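Local coordinates for USG-1 protein homolog (Pseudomonas aeruginosa, PDB 2HJS) that probably acts as an NAD(P)-dependent oxidoreductase on aldehyde or oxo groups, as a dimeric relative of aspartate-semialdehyde dehydrogenase, at residues Arg35-Gln47 against Leu56-Val69. Sequence-based numbering, arbitrary orientation.
Sequences RLHLLASAESAGQ and LRVGDVDSFDFSSV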
loop_
_atom_site.group_PDB
_atom_site.type_symbol
_atom_site.label_atom_id
_atom_site.label_comp_id
_atom_site.label_asym_id
_atom_site.label_seq_id
_atom_site.Cartn_x
_atom_site.Cartn_y
_atom_site.Cartn_z
ATOM N N ARG A 35 -1.260 -24.377 -36.123
ATOM C CA ARG A 35 -2.452 -24.772 -35.389
ATOM C C ARG A 35 -2.353 -24.351 -33.936
ATOM O O ARG A 35 -1.263 -24.372 -33.350
ATOM C CB ARG A 35 -2.685 -26.277 -35.504
ATOM C CG ARG A 35 -2.947 -26.738 -36.928
ATOM C CD ARG A 35 -3.137 -28.251 -36.983
ATOM N NE ARG A 35 -3.066 -28.780 -38.353
ATOM C CZ ARG A 35 -4.112 -28.975 -39.150
ATOM N NH1 ARG A 35 -5.329 -28.682 -38.730
ATOM N NH2 ARG A 35 -3.938 -29.459 -40.372
ATOM N N LEU A 36 -3.492 -23.909 -33.393
ATOM C CA LEU A 36 -3.628 -23.531 -32.002
ATOM C C LEU A 36 -4.564 -24.503 -31.281
ATOM O O LEU A 36 -5.678 -24.753 -31.740
ATOM C CB LEU A 36 -4.146 -22.094 -31.870
ATOM C CG LEU A 36 -4.385 -21.554 -30.456
ATOM C CD1 LEU A 36 -3.140 -21.617 -29.551
ATOM C CD2 LEU A 36 -4.983 -20.139 -30.448
ATOM N N HIS A 37 -4.109 -25.020 -30.141
ATOM C CA HIS A 37 -4.900 -25.925 -29.329
ATOM C C HIS A 37 -5.111 -25.320 -27.951
ATOM O O HIS A 37 -4.141 -25.053 -27.227
ATOM C CB HIS A 37 -4.190 -27.281 -29.207
ATOM C CG HIS A 37 -3.933 -27.940 -30.519
ATOM N ND1 HIS A 37 -4.920 -28.606 -31.214
ATOM C CD2 HIS A 37 -2.816 -28.024 -31.278
ATOM C CE1 HIS A 37 -4.421 -29.079 -32.344
ATOM N NE2 HIS A 37 -3.144 -28.747 -32.404
ATOM N N LEU A 38 -6.372 -25.096 -27.601
ATOM C CA LEU A 38 -6.758 -24.554 -26.309
ATOM C C LEU A 38 -7.118 -25.673 -25.329
ATOM O O LEU A 38 -7.936 -26.520 -25.626
ATOM C CB LEU A 38 -7.940 -23.599 -26.476
ATOM C CG LEU A 38 -7.803 -22.445 -27.477
ATOM C CD1 LEU A 38 -8.988 -21.475 -27.390
ATOM C CD2 LEU A 38 -6.504 -21.700 -27.277
ATOM N N LEU A 39 -6.507 -25.669 -24.151
ATOM C CA LEU A 39 -6.730 -26.749 -23.206
ATOM C C LEU A 39 -7.035 -26.238 -21.833
ATOM O O LEU A 39 -6.585 -25.166 -21.453
ATOM C CB LEU A 39 -5.519 -27.682 -23.165
ATOM C CG LEU A 39 -5.101 -28.239 -24.524
ATOM C CD1 LEU A 39 -3.649 -28.639 -24.470
ATOM C CD2 LEU A 39 -6.011 -29.414 -24.961
ATOM N N ALA A 40 -7.806 -27.018 -21.090
ATOM C CA ALA A 40 -8.102 -26.720 -19.693
ATOM C C ALA A 40 -8.372 -28.026 -18.955
ATOM O O ALA A 40 -8.313 -29.086 -19.549
ATOM C CB ALA A 40 -9.290 -25.788 -19.593
ATOM N N SER A 41 -8.656 -27.948 -17.659
ATOM C CA SER A 41 -9.056 -29.122 -16.886
ATOM C C SER A 41 -10.452 -29.561 -17.304
ATOM O O SER A 41 -11.250 -28.730 -17.743
ATOM C CB SER A 41 -9.010 -28.818 -15.393
ATOM O OG SER A 41 -7.663 -28.628 -14.976
ATOM N N ALA A 42 -10.736 -30.860 -17.178
ATOM C CA ALA A 42 -12.041 -31.441 -17.557
ATOM C C ALA A 42 -13.253 -30.578 -17.140
ATOM O O ALA A 42 -14.281 -30.570 -17.827
ATOM C CB ALA A 42 -12.171 -32.864 -17.012
ATOM N N GLU A 43 -13.112 -29.870 -16.013
ATOM C CA GLU A 43 -14.045 -28.812 -15.580
ATOM C C GLU A 43 -14.487 -27.931 -16.750
ATOM O O GLU A 43 -15.654 -27.974 -17.169
ATOM C CB GLU A 43 -13.382 -27.914 -14.518
ATOM C CG GLU A 43 -13.492 -28.408 -13.072
ATOM C CD GLU A 43 -12.801 -29.753 -12.841
ATOM O OE1 GLU A 43 -13.446 -30.650 -12.235
ATOM O OE2 GLU A 43 -11.625 -29.914 -13.270
ATOM N N SER A 44 -13.524 -27.163 -17.271
ATOM C CA SER A 44 -13.741 -26.167 -18.324
ATOM C C SER A 44 -13.809 -26.737 -19.742
ATOM O O SER A 44 -14.259 -26.047 -20.659
ATOM C CB SER A 44 -12.642 -25.097 -18.269
ATOM O OG SER A 44 -12.372 -24.685 -16.941
ATOM N N ALA A 45 -13.363 -27.976 -19.927
ATOM C CA ALA A 45 -13.345 -28.601 -21.256
ATOM C C ALA A 45 -14.720 -28.575 -21.919
ATOM O O ALA A 45 -15.744 -28.678 -21.230
ATOM C CB ALA A 45 -12.832 -30.027 -21.166
ATOM N N GLY A 46 -14.741 -28.436 -23.247
ATOM C CA GLY A 46 -15.990 -28.460 -24.018
ATOM C C GLY A 46 -16.584 -27.098 -24.362
ATOM O O GLY A 46 -17.467 -26.998 -25.220
ATOM N N GLN A 47 -16.121 -26.043 -23.698
ATOM C CA GLN A 47 -16.605 -24.703 -24.019
ATOM C C GLN A 47 -15.784 -24.063 -25.151
ATOM O O GLN A 47 -14.675 -24.506 -25.458
ATOM C CB GLN A 47 -16.696 -23.826 -22.768
ATOM C CG GLN A 47 -15.404 -23.174 -22.331
ATOM C CD GLN A 47 -15.477 -22.641 -20.903
ATOM O OE1 GLN A 47 -15.548 -23.412 -19.942
ATOM N NE2 GLN A 47 -15.445 -21.319 -20.758
ATOM N N LEU A 56 -13.097 -21.708 -31.365
ATOM C CA LEU A 56 -12.306 -22.915 -31.057
ATOM C C LEU A 56 -12.838 -23.689 -29.848
ATOM O O LEU A 56 -13.204 -23.089 -28.844
ATOM C CB LEU A 56 -10.844 -22.522 -30.770
ATOM C CG LEU A 56 -9.876 -22.250 -31.925
ATOM C CD1 LEU A 56 -10.381 -21.137 -32.832
ATOM C CD2 LEU A 56 -8.531 -21.872 -31.386
ATOM N N ARG A 57 -12.857 -25.020 -29.925
ATOM C CA ARG A 57 -13.267 -25.828 -28.769
ATOM C C ARG A 57 -12.111 -25.989 -27.768
ATOM O O ARG A 57 -10.995 -26.316 -28.165
ATOM C CB ARG A 57 -13.777 -27.201 -29.225
ATOM C CG ARG A 57 -14.497 -28.001 -28.135
ATOM C CD ARG A 57 -14.881 -29.404 -28.645
ATOM N NE ARG A 57 -15.324 -30.291 -27.557
ATOM C CZ ARG A 57 -14.513 -30.947 -26.712
ATOM N NH1 ARG A 57 -13.181 -30.839 -26.807
ATOM N NH2 ARG A 57 -15.041 -31.722 -25.762
ATOM N N VAL A 58 -12.368 -25.754 -26.482
ATOM C CA VAL A 58 -11.352 -26.013 -25.440
ATOM C C VAL A 58 -11.360 -27.520 -25.146
ATOM O O VAL A 58 -12.416 -28.080 -24.850
ATOM C CB VAL A 58 -11.628 -25.215 -24.141
ATOM C CG1 VAL A 58 -10.624 -25.574 -23.059
ATOM C CG2 VAL A 58 -11.604 -23.702 -24.411
ATOM N N GLY A 59 -10.194 -28.162 -25.252
ATOM C CA GLY A 59 -10.042 -29.598 -24.994
ATOM C C GLY A 59 -9.511 -29.885 -23.601
ATOM O O GLY A 59 -9.053 -28.978 -22.910
ATOM N N ASP A 60 -9.596 -31.144 -23.180
ATOM C CA ASP A 60 -9.153 -31.562 -21.851
ATOM C C ASP A 60 -7.646 -31.769 -21.901
ATOM O O ASP A 60 -7.168 -32.581 -22.679
ATOM C CB ASP A 60 -9.870 -32.863 -21.448
ATOM C CG ASP A 60 -9.550 -33.326 -20.013
ATOM O OD1 ASP A 60 -8.628 -32.799 -19.332
ATOM O OD2 ASP A 60 -10.247 -34.260 -19.556
ATOM N N VAL A 61 -6.904 -31.024 -21.078
ATOM C CA VAL A 61 -5.452 -31.205 -20.986
ATOM C C VAL A 61 -5.042 -32.670 -20.709
ATOM O O VAL A 61 -4.023 -33.126 -21.219
ATOM C CB VAL A 61 -4.783 -30.214 -19.990
ATOM C CG1 VAL A 61 -5.232 -30.467 -18.546
ATOM C CG2 VAL A 61 -3.263 -30.263 -20.115
ATOM N N ASP A 62 -5.845 -33.405 -19.936
ATOM C CA ASP A 62 -5.521 -34.797 -19.594
ATOM C C ASP A 62 -5.474 -35.724 -20.817
ATOM O O ASP A 62 -4.704 -36.678 -20.834
ATOM C CB ASP A 62 -6.475 -35.359 -18.535
ATOM C CG ASP A 62 -6.236 -34.768 -17.148
ATOM O OD1 ASP A 62 -5.233 -34.052 -16.943
ATOM O OD2 ASP A 62 -7.063 -35.030 -16.245
ATOM N N SER A 63 -6.282 -35.417 -21.831
ATOM C CA SER A 63 -6.372 -36.206 -23.067
ATOM C C SER A 63 -5.372 -35.819 -24.156
ATOM O O SER A 63 -5.276 -36.515 -25.153
ATOM C CB SER A 63 -7.775 -36.067 -23.666
ATOM O OG SER A 63 -8.763 -36.627 -22.817
ATOM N N PHE A 64 -4.642 -34.717 -23.977
ATOM C CA PHE A 64 -3.917 -34.080 -25.091
ATOM C C PHE A 64 -2.568 -34.703 -25.426
ATOM O O PHE A 64 -1.793 -35.020 -24.517
ATOM C CB PHE A 64 -3.739 -32.573 -24.827
ATOM C CG PHE A 64 -3.201 -31.798 -26.012
ATOM C CD1 PHE A 64 -4.011 -31.539 -27.124
ATOM C CD2 PHE A 64 -1.886 -31.313 -26.012
ATOM C CE1 PHE A 64 -3.525 -30.811 -28.214
ATOM C CE2 PHE A 64 -1.395 -30.581 -27.100
ATOM C CZ PHE A 64 -2.219 -30.342 -28.208
ATOM N N ASP A 65 -2.297 -34.838 -26.732
ATOM C CA ASP A 65 -1.010 -35.320 -27.255
ATOM C C ASP A 65 -0.065 -34.162 -27.537
ATOM O O ASP A 65 -0.177 -33.507 -28.590
ATOM C CB ASP A 65 -1.228 -36.149 -28.547
ATOM C CG ASP A 65 0.073 -36.779 -29.097
ATOM O OD1 ASP A 65 1.130 -36.779 -28.425
ATOM O OD2 ASP A 65 0.034 -37.286 -30.243
ATOM N N PHE A 66 0.863 -33.917 -26.595
ATOM C CA PHE A 66 1.811 -32.795 -26.687
ATOM C C PHE A 66 2.876 -32.973 -27.782
ATOM O O PHE A 66 3.554 -32.015 -28.164
ATOM C CB PHE A 66 2.479 -32.511 -25.326
ATOM C CG PHE A 66 1.619 -31.715 -24.365
ATOM C CD1 PHE A 66 1.543 -30.320 -24.462
ATOM C CD2 PHE A 66 0.906 -32.352 -23.348
ATOM C CE1 PHE A 66 0.759 -29.557 -23.562
ATOM C CE2 PHE A 66 0.114 -31.609 -22.435
ATOM C CZ PHE A 66 0.042 -30.202 -22.546
ATOM N N SER A 67 3.028 -34.187 -28.308
ATOM C CA SER A 67 3.891 -34.347 -29.475
ATOM C C SER A 67 3.330 -33.580 -30.697
ATOM O O SER A 67 4.073 -33.277 -31.659
ATOM C CB SER A 67 4.169 -35.831 -29.790
ATOM O OG SER A 67 2.975 -36.496 -30.153
ATOM N N SER A 68 2.044 -33.220 -30.653
ATOM C CA SER A 68 1.414 -32.545 -31.797
ATOM C C SER A 68 1.767 -31.061 -31.879
ATOM O O SER A 68 1.528 -30.410 -32.910
ATOM C CB SER A 68 -0.101 -32.686 -31.731
ATOM O OG SER A 68 -0.597 -31.943 -30.629
ATOM N N VAL A 69 2.301 -30.521 -30.767
ATOM C CA VAL A 69 2.659 -29.125 -30.761
ATOM C C VAL A 69 4.175 -28.953 -30.582
ATOM O O VAL A 69 4.900 -29.849 -30.050
ATOM C CB VAL A 69 1.798 -28.302 -29.714
ATOM C CG1 VAL A 69 0.372 -28.209 -30.194
ATOM C CG2 VAL A 69 1.804 -28.945 -28.320
HETATM O O HOH W 1 -0.947 -29.608 -33.943
HETATM O O HOH W 2 -8.667 -25.761 -29.166
HETATM O O HOH W 3 -8.489 -32.259 -16.255
#
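Leu38 O and Gly59 N begin a parallel ladder, 2.8 Å apart, by which strand 54-60 joins strand 36-40 in the Rossmann-like sheet of the NAD-binding domain. Ala40 N answers to Gly59 O at 3.0 Å, and Val61 N closes on Ala40 O with an almost straight bond (N-H...O 175°). Where the ladder breaks off at Leu38 N, a water takes over, accepting from that amide and donating to Arg57 O. Val58 turns its polar backbone the other way, to the type II turn Ser44-Gln47: Gly46 N donates to Val58 O, and Val58 N to Gln47 O, both at 2.8 Å. A second water accepts from Ala42 N and donates to Asp60 OD1, the same oxygen that takes Asp62 N in an Asx turn from above the carboxylate plane. Beside these bonds, Leu39 CD1 sits over one face of the Phe64 ring, 3.7 Å from its centroid. With CG beside the backbone N (chi1 -59°), the His37 imidazole lies obliquely against Phe64, CG 3.7 Å from CE1; a third water, in plane at its NE2 edge, donates to Ser68 O. Val58 and Gly59 thus spend their N and O on opposite neighbours, 46-47 and 38-40: direct bonds hold the middle of the pairing, solvent its start.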